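Local coordinates for separin (Saccharomyces cerevisiae, PDB 5U1T), which cleaves the SCC1 subunit of cohesin as a caspase-like cysteine protease, letting sister chromatids separate at the onset of anaphase, and is inhibited by securin during most of the cell cycle, at residues V735-I740 with L771-K776; I742-A747 with R764-L769; G754-A759 with I800-R805. All blocks are in the same frame, centred on the assembly; numbering follows the deposited sequence.

Interaction 1 (V735-I740 with L771-K776)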
ATOM      1  N   VAL A 735       2.259  -2.778 -10.814  1.00 65.01           N
ATOM      2  CA  VAL A 735       1.784  -4.147 -11.042  1.00 62.99           C
ATOM      3  C   VAL A 735       2.009  -5.028  -9.799  1.00 59.77           C
ATOM      4  O   VAL A 735       1.104  -5.731  -9.345  1.00 55.06           O
ATOM      5  CB  VAL A 735       2.480  -4.785 -12.290  1.00 63.18           C
ATOM      6  CG1 VAL A 735       2.400  -6.294 -12.268  1.00 63.40           C
ATOM      7  CG2 VAL A 735       1.875  -4.247 -13.580  1.00 64.55           C
ATOM      8  N   ILE A 736       3.216  -4.980  -9.248  1.00 61.05           N
ATOM      9  CA  ILE A 736       3.538  -5.770  -8.077  1.00 60.29           C
ATOM     10  C   ILE A 736       2.632  -5.360  -6.933  1.00 60.97           C
ATOM     11  O   ILE A 736       2.109  -6.207  -6.224  1.00 60.35           O
ATOM     12  CB  ILE A 736       5.011  -5.615  -7.662  1.00 61.44           C
ATOM     13  CG1 ILE A 736       5.938  -6.049  -8.798  1.00 63.29           C
ATOM     14  CG2 ILE A 736       5.309  -6.458  -6.450  1.00 56.88           C
ATOM     15  CD1 ILE A 736       7.419  -5.938  -8.448  1.00 69.71           C
ATOM     16  N   LEU A 737       2.431  -4.057  -6.767  1.00 62.46           N
ATOM     17  CA  LEU A 737       1.525  -3.556  -5.735  1.00 58.61           C
ATOM     18  C   LEU A 737       0.096  -4.070  -5.923  1.00 55.99           C
ATOM     19  O   LEU A 737      -0.595  -4.331  -4.943  1.00 57.27           O
ATOM     20  CB  LEU A 737       1.519  -2.029  -5.708  1.00 56.90           C
ATOM     21  CG  LEU A 737       2.794  -1.345  -5.220  1.00 60.71           C
ATOM     22  CD1 LEU A 737       2.701   0.154  -5.458  1.00 60.21           C
ATOM     23  CD2 LEU A 737       3.066  -1.642  -3.759  1.00 57.64           C
ATOM     24  N   LEU A 738      -0.345  -4.209  -7.173  1.00 56.90           N
ATOM     25  CA  LEU A 738      -1.679  -4.738  -7.446  1.00 59.28           C
ATOM     26  C   LEU A 738      -1.794  -6.157  -6.907  1.00 62.76           C
ATOM     27  O   LEU A 738      -2.776  -6.518  -6.249  1.00 58.88           O
ATOM     28  CB  LEU A 738      -1.990  -4.728  -8.947  1.00 51.57           C
ATOM     29  CG  LEU A 738      -3.326  -5.371  -9.317  1.00 48.54           C
ATOM     30  CD1 LEU A 738      -4.471  -4.444  -8.978  1.00 50.34           C
ATOM     31  CD2 LEU A 738      -3.366  -5.790 -10.768  1.00 52.22           C
ATOM     32  N   ASN A 739      -0.777  -6.960  -7.201  1.00 58.31           N
ATOM     33  CA  ASN A 739      -0.784  -8.361  -6.831  1.00 59.46           C
ATOM     34  C   ASN A 739      -0.601  -8.523  -5.331  1.00 61.63           C
ATOM     35  O   ASN A 739      -1.074  -9.482  -4.752  1.00 63.75           O
ATOM     36  CB  ASN A 739       0.291  -9.124  -7.602  1.00 56.73           C
ATOM     37  CG  ASN A 739      -0.105  -9.387  -9.059  1.00 60.05           C
ATOM     38  OD1 ASN A 739       0.043  -8.516  -9.919  1.00 65.13           O
ATOM     39  ND2 ASN A 739      -0.588 -10.590  -9.341  1.00 55.72           N
ATOM     40  N   ILE A 740       0.074  -7.571  -4.705  1.00 61.38           N
ATOM     41  CA  ILE A 740       0.205  -7.563  -3.264  1.00 59.27           C
ATOM     42  C   ILE A 740      -1.173  -7.361  -2.643  1.00 60.88           C
ATOM     43  O   ILE A 740      -1.580  -8.081  -1.724  1.00 59.00           O
ATOM     44  CB  ILE A 740       1.175  -6.467  -2.798  1.00 58.61           C
ATOM     45  CG1 ILE A 740       2.619  -6.887  -3.113  1.00 62.41           C
ATOM     46  CG2 ILE A 740       0.973  -6.161  -1.318  1.00 53.35           C
ATOM     47  CD1 ILE A 740       3.695  -5.854  -2.775  1.00 60.59           C
ATOM     48  N   LEU A 771       8.828  -7.655  -0.353  1.00 68.67           N
ATOM     49  CA  LEU A 771      10.232  -7.665  -0.107  1.00 70.02           C
ATOM     50  C   LEU A 771      10.941  -7.582  -1.424  1.00 74.80           C
ATOM     51  O   LEU A 771      11.976  -6.981  -1.532  1.00 75.18           O
ATOM     52  CB  LEU A 771      10.615  -8.928   0.620  1.00 69.07           C
ATOM     53  CG  LEU A 771      11.826  -8.745   1.499  1.00 75.83           C
ATOM     54  CD1 LEU A 771      11.582  -7.624   2.473  1.00 71.11           C
ATOM     55  CD2 LEU A 771      12.085 -10.032   2.231  1.00 76.62           C
ATOM     56  N   SER A 772      10.378  -8.193  -2.440  1.00 73.64           N
ATOM     57  CA  SER A 772      10.979  -8.145  -3.754  1.00 73.72           C
ATOM     58  C   SER A 772      10.736  -6.818  -4.428  1.00 74.14           C
ATOM     59  O   SER A 772      11.505  -6.402  -5.263  1.00 77.62           O
ATOM     60  CB  SER A 772      10.522  -9.315  -4.619  1.00 66.64           C
ATOM     61  OG  SER A 772       9.449  -8.956  -5.451  1.00 76.88           O
ATOM     62  N   LEU A 773       9.674  -6.137  -4.037  1.00 72.86           N
ATOM     63  CA  LEU A 773       9.354  -4.835  -4.588  1.00 70.56           C
ATOM     64  C   LEU A 773      10.324  -3.806  -4.072  1.00 73.67           C
ATOM     65  O   LEU A 773      10.656  -2.870  -4.755  1.00 78.12           O
ATOM     66  CB  LEU A 773       7.953  -4.435  -4.194  1.00 66.36           C
ATOM     67  CG  LEU A 773       7.388  -3.199  -4.854  1.00 63.25           C
ATOM     68  CD1 LEU A 773       5.889  -3.283  -4.835  1.00 63.54           C
ATOM     69  CD2 LEU A 773       7.830  -1.974  -4.114  1.00 60.28           C
ATOM     70  N   LEU A 774      10.795  -3.986  -2.857  1.00 70.42           N
ATOM     71  CA  LEU A 774      11.741  -3.072  -2.284  1.00 71.58           C
ATOM     72  C   LEU A 774      13.130  -3.284  -2.822  1.00 77.31           C
ATOM     73  O   LEU A 774      13.946  -2.400  -2.761  1.00 79.64           O
ATOM     74  CB  LEU A 774      11.788  -3.255  -0.785  1.00 70.17           C
ATOM     75  CG  LEU A 774      10.524  -2.872  -0.057  1.00 72.10           C
ATOM     76  CD1 LEU A 774      10.648  -3.239   1.394  1.00 72.58           C
ATOM     77  CD2 LEU A 774      10.253  -1.397  -0.202  1.00 64.62           C
ATOM     78  N   LYS A 775      13.410  -4.444  -3.368  1.00 78.86           N
ATOM     79  CA  LYS A 775      14.744  -4.672  -3.869  1.00 79.63           C
ATOM     80  C   LYS A 775      14.929  -4.121  -5.262  1.00 82.04           C
ATOM     81  O   LYS A 775      16.034  -3.953  -5.722  1.00 87.81           O
ATOM     82  CB  LYS A 775      15.114  -6.135  -3.772  1.00 78.27           C
ATOM     83  CG  LYS A 775      15.627  -6.505  -2.398  1.00 80.34           C
ATOM     84  CD  LYS A 775      14.927  -7.746  -1.880  1.00 85.20           C
ATOM     85  CE  LYS A 775      14.505  -8.657  -3.031  1.00 91.05           C
ATOM     86  NZ  LYS A 775      14.270 -10.077  -2.627  1.00 95.03           N
ATOM     87  N   LYS A 776      13.837  -3.839  -5.939  1.00 81.85           N
ATOM     88  CA  LYS A 776      13.925  -3.235  -7.245  1.00 82.75           C
ATOM     89  C   LYS A 776      14.705  -1.946  -7.097  1.00 89.20           C
ATOM     90  O   LYS A 776      14.470  -1.167  -6.191  1.00 89.68           O
ATOM     91  CB  LYS A 776      12.540  -2.876  -7.742  1.00 78.54           C
ATOM     92  CG  LYS A 776      11.886  -3.906  -8.629  1.00 72.80           C
ATOM     93  CD  LYS A 776      12.423  -5.293  -8.386  1.00 74.00           C
ATOM     94  CE  LYS A 776      11.392  -6.332  -8.757  1.00 71.70           C
ATOM     95  NZ  LYS A 776      12.037  -7.653  -8.894  1.00 82.68           N
TER
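Leu773 sends its CD1 methyl among three side chains of residues 735-740 and so carries most of this contact. Its CB points toward that segment, and chi1 (-171°) sets CG anti to the backbone N, beside the carbonyl carbon. Ile736 meets it alongside, the two side chains sliding past each other in opposite directions, with Ile736 CG2 3.6 Å from Leu773 CD1. The same isoleucine methyl also lies against the stem of the leucine, 4.0 Å from Leu773 CB. Leu737 and Ile740 approach differently, each crossing Leu773 at about a right angle. Leu737 CD2 comes to 3.4 Å from Leu773 CD1, and Ile740 CD1 reaches the same methyl at 4.0 Å. A second touch is made by Lys776: its chain bends at chi2, and the methylene CE rests 4.0 Å from Ile736 CD1, so a lysine joins through its aliphatic part. All of this is plain apolar packing within an antiparallel helical hairpin, away from the catalytic cysteine; the local axes make 167° and approach to 10.4 Å, a spacing bridged by the long side chains. Slightly earlier on helix 729-752, Ile733 also touches Leu773 and Lys776. Helix 782-805 packs beside the pair, its Ser784 and Ala787 against Leu737 and its Ser791 against Ile740, while helix 680-689 covers Val735 and Leu738 of helix 729-752.

Interaction 2 (I742-A747 with R764-L769)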
ATOM      1  N   ILE A 742      -4.044  -7.965  -4.022  1.00 60.40           N
ATOM      2  CA  ILE A 742      -4.930  -9.087  -4.283  1.00 58.54           C
ATOM      3  C   ILE A 742      -4.736 -10.153  -3.216  1.00 60.29           C
ATOM      4  O   ILE A 742      -5.701 -10.597  -2.602  1.00 58.50           O
ATOM      5  CB  ILE A 742      -4.703  -9.695  -5.669  1.00 62.38           C
ATOM      6  CG1 ILE A 742      -5.203  -8.748  -6.766  1.00 64.18           C
ATOM      7  CG2 ILE A 742      -5.440 -10.997  -5.785  1.00 62.83           C
ATOM      8  CD1 ILE A 742      -4.889  -9.220  -8.175  1.00 58.97           C
ATOM      9  N   PHE A 743      -3.483 -10.529  -2.969  1.00 58.10           N
ATOM     10  CA  PHE A 743      -3.161 -11.534  -1.951  1.00 63.24           C
ATOM     11  C   PHE A 743      -3.516 -11.117  -0.519  1.00 61.20           C
ATOM     12  O   PHE A 743      -3.828 -11.958   0.306  1.00 62.57           O
ATOM     13  CB  PHE A 743      -1.670 -11.900  -2.013  1.00 63.26           C
ATOM     14  CG  PHE A 743      -1.319 -12.784  -3.168  1.00 62.61           C
ATOM     15  CD1 PHE A 743      -2.068 -13.916  -3.442  1.00 66.68           C
ATOM     16  CD2 PHE A 743      -0.257 -12.474  -3.997  1.00 69.02           C
ATOM     17  CE1 PHE A 743      -1.759 -14.732  -4.531  1.00 74.04           C
ATOM     18  CE2 PHE A 743       0.057 -13.278  -5.091  1.00 74.75           C
ATOM     19  CZ  PHE A 743      -0.696 -14.414  -5.357  1.00 75.63           C
ATOM     20  N   ASN A 744      -3.459  -9.821  -0.234  1.00 64.82           N
ATOM     21  CA  ASN A 744      -3.839  -9.298   1.066  1.00 58.73           C
ATOM     22  C   ASN A 744      -5.333  -9.451   1.331  1.00 60.96           C
ATOM     23  O   ASN A 744      -5.738  -9.816   2.433  1.00 62.42           O
ATOM     24  CB  ASN A 744      -3.442  -7.824   1.189  1.00 52.78           C
ATOM     25  CG  ASN A 744      -2.189  -7.622   2.008  1.00 55.16           C
ATOM     26  OD1 ASN A 744      -1.708  -8.540   2.671  1.00 62.65           O
ATOM     27  ND2 ASN A 744      -1.650  -6.410   1.976  1.00 55.14           N
ATOM     28  N   GLU A 745      -6.156  -9.167   0.327  1.00 54.90           N
ATOM     29  CA  GLU A 745      -7.592  -9.280   0.519  1.00 62.72           C
ATOM     30  C   GLU A 745      -8.029 -10.727   0.440  1.00 63.37           C
ATOM     31  O   GLU A 745      -9.021 -11.123   1.057  1.00 58.74           O
ATOM     32  CB  GLU A 745      -8.345  -8.436  -0.497  1.00 50.53           C
ATOM     33  CG  GLU A 745      -8.405  -6.999  -0.063  1.00 60.31           C
ATOM     34  CD  GLU A 745      -9.575  -6.724   0.844  1.00 62.74           C
ATOM     35  OE1 GLU A 745      -9.388  -6.098   1.904  1.00 71.24           O
ATOM     36  OE2 GLU A 745     -10.693  -7.115   0.484  1.00 59.25           O
ATOM     37  N   SER A 746      -7.277 -11.512  -0.314  1.00 61.32           N
ATOM     38  CA  SER A 746      -7.562 -12.923  -0.423  1.00 66.41           C
ATOM     39  C   SER A 746      -7.345 -13.629   0.920  1.00 69.27           C
ATOM     40  O   SER A 746      -8.053 -14.585   1.256  1.00 62.56           O
ATOM     41  CB  SER A 746      -6.705 -13.557  -1.499  1.00 62.53           C
ATOM     42  OG  SER A 746      -7.183 -14.858  -1.759  1.00 68.23           O
ATOM     43  N   ALA A 747      -6.371 -13.144   1.683  1.00 63.62           N
ATOM     44  CA  ALA A 747      -6.177 -13.613   3.044  1.00 62.62           C
ATOM     45  C   ALA A 747      -7.428 -13.330   3.889  1.00 66.79           C
ATOM     46  O   ALA A 747      -7.909 -14.212   4.606  1.00 69.82           O
ATOM     47  CB  ALA A 747      -4.946 -12.965   3.675  1.00 58.00           C
ATOM     48  N   ARG A 764       1.566 -14.457   3.284  1.00 64.13           N
ATOM     49  CA  ARG A 764       3.013 -14.601   3.189  1.00 70.29           C
ATOM     50  C   ARG A 764       3.513 -14.305   1.774  1.00 68.44           C
ATOM     51  O   ARG A 764       4.630 -13.832   1.600  1.00 69.10           O
ATOM     52  CB  ARG A 764       3.436 -16.002   3.635  1.00 72.26           C
ATOM     53  CG  ARG A 764       3.117 -16.305   5.113  1.00 75.28           C
ATOM     54  CD  ARG A 764       4.135 -15.705   6.073  1.00 73.12           C
ATOM     55  NE  ARG A 764       5.475 -16.115   5.680  1.00 74.27           N
ATOM     56  CZ  ARG A 764       6.321 -15.338   5.009  1.00 80.62           C
ATOM     57  NH1 ARG A 764       7.515 -15.807   4.666  1.00 84.77           N
ATOM     58  NH2 ARG A 764       5.974 -14.093   4.678  1.00 77.57           N
ATOM     59  N   LYS A 765       2.687 -14.581   0.770  1.00 65.97           N
ATOM     60  CA  LYS A 765       3.002 -14.185  -0.588  1.00 66.17           C
ATOM     61  C   LYS A 765       3.021 -12.665  -0.684  1.00 70.45           C
ATOM     62  O   LYS A 765       3.904 -12.081  -1.313  1.00 67.58           O
ATOM     63  CB  LYS A 765       1.992 -14.751  -1.572  1.00 67.62           C
ATOM     64  CG  LYS A 765       1.992 -16.234  -1.683  1.00 71.03           C
ATOM     65  CD  LYS A 765       0.899 -16.664  -2.634  1.00 71.04           C
ATOM     66  CE  LYS A 765       0.787 -18.170  -2.676  1.00 71.74           C
ATOM     67  NZ  LYS A 765      -0.378 -18.599  -3.480  1.00 71.95           N
ATOM     68  N   ALA A 766       2.029 -12.040  -0.055  1.00 61.77           N
ATOM     69  CA  ALA A 766       1.909 -10.598  -0.045  1.00 59.26           C
ATOM     70  C   ALA A 766       3.172  -9.986   0.538  1.00 63.62           C
ATOM     71  O   ALA A 766       3.693  -9.009   0.019  1.00 67.81           O
ATOM     72  CB  ALA A 766       0.692 -10.167   0.735  1.00 54.39           C
ATOM     73  N   GLN A 767       3.681 -10.579   1.602  1.00 63.52           N
ATOM     74  CA  GLN A 767       4.883 -10.063   2.237  1.00 66.64           C
ATOM     75  C   GLN A 767       6.142 -10.347   1.434  1.00 67.87           C
ATOM     76  O   GLN A 767       7.088  -9.566   1.453  1.00 71.23           O
ATOM     77  CB  GLN A 767       5.033 -10.653   3.627  1.00 67.29           C
ATOM     78  CG  GLN A 767       4.154 -10.010   4.634  1.00 63.71           C
ATOM     79  CD  GLN A 767       4.672 -10.228   6.034  1.00 76.82           C
ATOM     80  OE1 GLN A 767       5.167 -11.325   6.371  1.00 72.18           O
ATOM     81  NE2 GLN A 767       4.583  -9.180   6.869  1.00 76.77           N
ATOM     82  N   ASN A 768       6.172 -11.473   0.742  1.00 67.44           N
ATOM     83  CA  ASN A 768       7.335 -11.782  -0.061  1.00 68.74           C
ATOM     84  C   ASN A 768       7.396 -10.882  -1.289  1.00 68.03           C
ATOM     85  O   ASN A 768       8.476 -10.473  -1.709  1.00 71.34           O
ATOM     86  CB  ASN A 768       7.337 -13.261  -0.456  1.00 75.85           C
ATOM     87  CG  ASN A 768       7.651 -14.173   0.722  1.00 76.51           C
ATOM     88  OD1 ASN A 768       8.156 -13.725   1.753  1.00 75.33           O
ATOM     89  ND2 ASN A 768       7.351 -15.457   0.575  1.00 78.49           N
ATOM     90  N   LEU A 769       6.249 -10.550  -1.835  1.00 62.02           N
ATOM     91  CA  LEU A 769       6.214  -9.682  -2.976  1.00 66.83           C
ATOM     92  C   LEU A 769       6.681  -8.312  -2.587  1.00 70.11           C
ATOM     93  O   LEU A 769       7.342  -7.644  -3.337  1.00 70.41           O
ATOM     94  CB  LEU A 769       4.804  -9.570  -3.507  1.00 66.31           C
ATOM     95  CG  LEU A 769       4.328 -10.657  -4.438  1.00 63.23           C
ATOM     96  CD1 LEU A 769       2.967 -10.261  -4.916  1.00 66.44           C
ATOM     97  CD2 LEU A 769       5.247 -10.789  -5.618  1.00 65.39           C
TER
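Phe743 has more surface covered here than any other residue of the pair of segments, and Lys765 supplies the cover over one ring face. The lysine chain, extended beyond CG, crosses the phenylalanine obliquely. Its CD lies 4.0 Å from the centroid of the Phe743 ring, 18° off the normal and displaced toward the rim, a CH-pi contact made by a methylene and not by the ammonium end. Leu769 comes to the edge, near the ring plane, the two side chains crossing at about a right angle, with Leu769 CD1 4.0 Å from Phe743 CD2. Ala766 works closer to the backbone: its CB is 4.0 Å from Phe743 CB and 3.5 Å from Asn744 OD1. Helices 729-752 and 756-775 form a hairpin of consecutive helices, and the small Ala766 lies where they come close: the local axes approach to 8.4 Å, antiparallel at 159°, and the CA atoms of Phe743 and Ala766 are 5.5 Å apart. An alanine in place of Phe743 would keep the CB contact with Ala766 but would probably open a gap beside Leu769 CD1 and leave the Lys765 chain without the ring it lies on. The other end of the Asn744 amide, ND2, donates to Ser791 O of helix 782-805, whose Phe794 and Ser795 pack on the side chain. Elsewhere around helix 729-752, Phe703 and Phe707 of helix 700-714 touch Ser746 and Ile742.

Interaction 3 (G754-A759 with I800-R805)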
ATOM      1  N   GLY A 754     -13.209 -19.335   7.334  1.00 81.70           N
ATOM      2  CA  GLY A 754     -12.623 -20.483   8.014  1.00 73.95           C
ATOM      3  C   GLY A 754     -11.539 -21.256   7.257  1.00 84.67           C
ATOM      4  O   GLY A 754     -11.406 -22.483   7.437  1.00 88.94           O
ATOM      5  N   ASN A 755     -10.758 -20.555   6.425  1.00 79.06           N
ATOM      6  CA  ASN A 755      -9.607 -21.155   5.726  1.00 76.16           C
ATOM      7  C   ASN A 755      -8.277 -20.630   6.239  1.00 73.77           C
ATOM      8  O   ASN A 755      -7.578 -19.886   5.546  1.00 75.92           O
ATOM      9  CB  ASN A 755      -9.692 -20.904   4.228  1.00 78.74           C
ATOM     10  CG  ASN A 755     -10.736 -21.743   3.575  1.00 80.57           C
ATOM     11  OD1 ASN A 755     -11.511 -22.415   4.256  1.00 89.57           O
ATOM     12  ND2 ASN A 755     -10.774 -21.723   2.253  1.00 79.68           N
ATOM     13  N   VAL A 756      -7.934 -21.038   7.449  1.00 69.52           N
ATOM     14  CA  VAL A 756      -6.817 -20.465   8.160  1.00 64.59           C
ATOM     15  C   VAL A 756      -5.523 -20.684   7.421  1.00 67.59           C
ATOM     16  O   VAL A 756      -4.755 -19.745   7.251  1.00 68.48           O
ATOM     17  CB  VAL A 756      -6.714 -21.040   9.571  1.00 62.18           C
ATOM     18  CG1 VAL A 756      -5.440 -20.574  10.247  1.00 54.44           C
ATOM     19  CG2 VAL A 756      -7.924 -20.617  10.371  1.00 65.48           C
ATOM     20  N   ILE A 757      -5.295 -21.905   6.950  1.00 69.99           N
ATOM     21  CA  ILE A 757      -4.019 -22.238   6.320  1.00 72.21           C
ATOM     22  C   ILE A 757      -3.750 -21.405   5.075  1.00 72.53           C
ATOM     23  O   ILE A 757      -2.755 -20.683   4.997  1.00 70.22           O
ATOM     24  CB  ILE A 757      -3.939 -23.718   5.916  1.00 74.87           C
ATOM     25  CG1 ILE A 757      -4.176 -24.621   7.132  1.00 76.29           C
ATOM     26  CG2 ILE A 757      -2.590 -24.011   5.236  1.00 71.81           C
ATOM     27  CD1 ILE A 757      -3.240 -24.332   8.273  1.00 69.64           C
ATOM     28  N   SER A 758      -4.639 -21.510   4.100  1.00 71.81           N
ATOM     29  CA  SER A 758      -4.438 -20.816   2.846  1.00 70.86           C
ATOM     30  C   SER A 758      -4.435 -19.287   3.072  1.00 70.12           C
ATOM     31  O   SER A 758      -3.712 -18.567   2.398  1.00 66.90           O
ATOM     32  CB  SER A 758      -5.496 -21.255   1.822  1.00 60.55           C
ATOM     33  OG  SER A 758      -6.775 -20.787   2.183  1.00 66.47           O
ATOM     34  N   ALA A 759      -5.193 -18.792   4.046  1.00 71.17           N
ATOM     35  CA  ALA A 759      -5.098 -17.365   4.387  1.00 66.29           C
ATOM     36  C   ALA A 759      -3.695 -17.001   4.877  1.00 65.96           C
ATOM     37  O   ALA A 759      -3.184 -15.934   4.569  1.00 66.91           O
ATOM     38  CB  ALA A 759      -6.126 -16.986   5.430  1.00 64.10           C
ATOM     39  N   ILE A 800      -1.268 -11.388  12.175  1.00 54.51           N
ATOM     40  CA  ILE A 800      -1.494 -11.403  13.611  1.00 50.17           C
ATOM     41  C   ILE A 800      -2.943 -11.782  13.923  1.00 50.83           C
ATOM     42  O   ILE A 800      -3.183 -12.644  14.746  1.00 53.89           O
ATOM     43  CB  ILE A 800      -1.136 -10.052  14.246  1.00 54.80           C
ATOM     44  CG1 ILE A 800       0.364  -9.764  14.031  1.00 54.23           C
ATOM     45  CG2 ILE A 800      -1.488 -10.056  15.714  1.00 46.65           C
ATOM     46  CD1 ILE A 800       0.894  -8.457  14.634  1.00 49.20           C
ATOM     47  N   LYS A 801      -3.902 -11.161  13.250  1.00 53.68           N
ATOM     48  CA  LYS A 801      -5.290 -11.523  13.422  1.00 46.99           C
ATOM     49  C   LYS A 801      -5.510 -13.013  13.129  1.00 54.30           C
ATOM     50  O   LYS A 801      -6.269 -13.677  13.839  1.00 59.98           O
ATOM     51  CB  LYS A 801      -6.186 -10.662  12.528  1.00 47.66           C
ATOM     52  CG  LYS A 801      -6.554  -9.275  13.083  1.00 48.42           C
ATOM     53  CD  LYS A 801      -7.294  -8.472  12.000  1.00 52.65           C
ATOM     54  CE  LYS A 801      -8.345  -7.499  12.559  1.00 64.19           C
ATOM     55  NZ  LYS A 801      -9.284  -6.952  11.500  1.00 80.61           N
ATOM     56  N   ILE A 802      -4.849 -13.557  12.115  1.00 50.27           N
ATOM     57  CA  ILE A 802      -5.103 -14.954  11.754  1.00 57.44           C
ATOM     58  C   ILE A 802      -4.597 -15.886  12.860  1.00 58.62           C
ATOM     59  O   ILE A 802      -5.216 -16.907  13.169  1.00 58.37           O
ATOM     60  CB  ILE A 802      -4.447 -15.351  10.408  1.00 59.36           C
ATOM     61  CG1 ILE A 802      -5.053 -14.577   9.236  1.00 57.37           C
ATOM     62  CG2 ILE A 802      -4.636 -16.831  10.129  1.00 50.87           C
ATOM     63  CD1 ILE A 802      -4.314 -14.807   7.921  1.00 55.93           C
ATOM     64  N   HIS A 803      -3.486 -15.505  13.476  1.00 55.38           N
ATOM     65  CA  HIS A 803      -2.881 -16.302  14.518  1.00 51.69           C
ATOM     66  C   HIS A 803      -3.540 -16.093  15.895  1.00 56.26           C
ATOM     67  O   HIS A 803      -3.421 -16.946  16.775  1.00 58.36           O
ATOM     68  CB  HIS A 803      -1.380 -16.014  14.571  1.00 54.39           C
ATOM     69  CG  HIS A 803      -0.630 -16.551  13.388  1.00 58.96           C
ATOM     70  ND1 HIS A 803       0.018 -17.767  13.406  1.00 68.50           N
ATOM     71  CD2 HIS A 803      -0.443 -16.050  12.143  1.00 59.04           C
ATOM     72  CE1 HIS A 803       0.582 -17.986  12.230  1.00 65.29           C
ATOM     73  NE2 HIS A 803       0.315 -16.959  11.445  1.00 62.37           N
ATOM     74  N   ILE A 804      -4.239 -14.974  16.075  1.00 52.58           N
ATOM     75  CA  ILE A 804      -5.069 -14.769  17.261  1.00 52.89           C
ATOM     76  C   ILE A 804      -6.266 -15.686  17.161  1.00 55.28           C
ATOM     77  O   ILE A 804      -6.599 -16.380  18.113  1.00 56.99           O
ATOM     78  CB  ILE A 804      -5.546 -13.325  17.403  1.00 48.84           C
ATOM     79  CG1 ILE A 804      -4.394 -12.449  17.862  1.00 46.55           C
ATOM     80  CG2 ILE A 804      -6.680 -13.220  18.395  1.00 35.85           C
ATOM     81  CD1 ILE A 804      -4.597 -10.993  17.559  1.00 46.62           C
ATOM     82  N   ARG A 805      -6.890 -15.715  15.989  1.00 57.14           N
ATOM     83  CA  ARG A 805      -8.018 -16.596  15.756  1.00 50.39           C
ATOM     84  C   ARG A 805      -7.723 -18.054  16.122  1.00 55.60           C
ATOM     85  O   ARG A 805      -8.576 -18.726  16.674  1.00 59.47           O
ATOM     86  CB  ARG A 805      -8.461 -16.513  14.302  1.00 52.43           C
ATOM     87  CG  ARG A 805      -9.414 -17.607  13.937  1.00 56.60           C
ATOM     88  CD  ARG A 805      -9.808 -17.557  12.510  1.00 58.64           C
ATOM     89  NE  ARG A 805     -11.143 -16.993  12.349  1.00 66.36           N
ATOM     90  CZ  ARG A 805     -12.199 -17.697  11.963  1.00 70.66           C
ATOM     91  NH1 ARG A 805     -13.375 -17.089  11.826  1.00 70.95           N
ATOM     92  NH2 ARG A 805     -12.080 -19.007  11.711  1.00 67.94           N
TER
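Arg805 NH2 hydrogen-bonds to the backbone oxygen of Asp1032, and on the way it brings the guanidinium up to Gly754, with Arg805 NH2 4.0 Å from Gly754 CA. The arginine begins with CG anti to the backbone N and then bends at chi3 (-103°), the turn that places NE; one step earlier in the chain, Arg805 CD passes 4.2 Å from Val756 CG2, the two side chains crossing at a slant. Gly754 occupies the C-prime position of a Schellman motif that ends helix 729-752: Asn755 N bonds to Asn750 O and Gly754 N to Ile751 O, with a positive phi of 61° at the glycine. Helix 756-775 then starts almost at once, and its first turn meets Ile802. Val756 and Ile802 slide past each other in opposite directions, joined by Val756 CG1 and Ile802 CG2 at 3.8 Å. The other arm of the isoleucine extends to Ala759, where Ile802 CD1 lies 3.8 Å from Ala759 CB and close to the carbonyl oxygen of the same residue. Ile751, from the preceding helix, touches both Val756 and Ile802, so three helices share this apolar patch. Chemically the contact is divided: methyl groups pack the first turn of helix 756-775 against the last turns of helix 782-805, while the guanidinium of Arg805 sends its NH2 bond to a main-chain carbonyl beyond both segments. Between the segments, then, the fit rests on packing, mostly of apolar groups, with the guanidinium near Gly754 CA, and the polar tie of the arginine leads onward to the region around Asp1032.

From the N terminus, the chain runs along helix 729-752, turns, returns along helix 756-775 and goes on to helix 782-805. Interactions 1 and 2 both hold the first two of these together as an antiparallel hairpin: interaction 2 closes the inner loop of 16 residues, and interaction 1, enclosing it, closes one of 30. They adjoin, with Ile740 CG1 3.5 Å from Leu769 CB. Interaction 3 starts at the turn of that hairpin and is completed only 40 residues later, so it crosses both others. It lies beside interaction 2 and about 23 Å, centre to centre, from interaction 1, and it ties the third helix to the hairpin's turn.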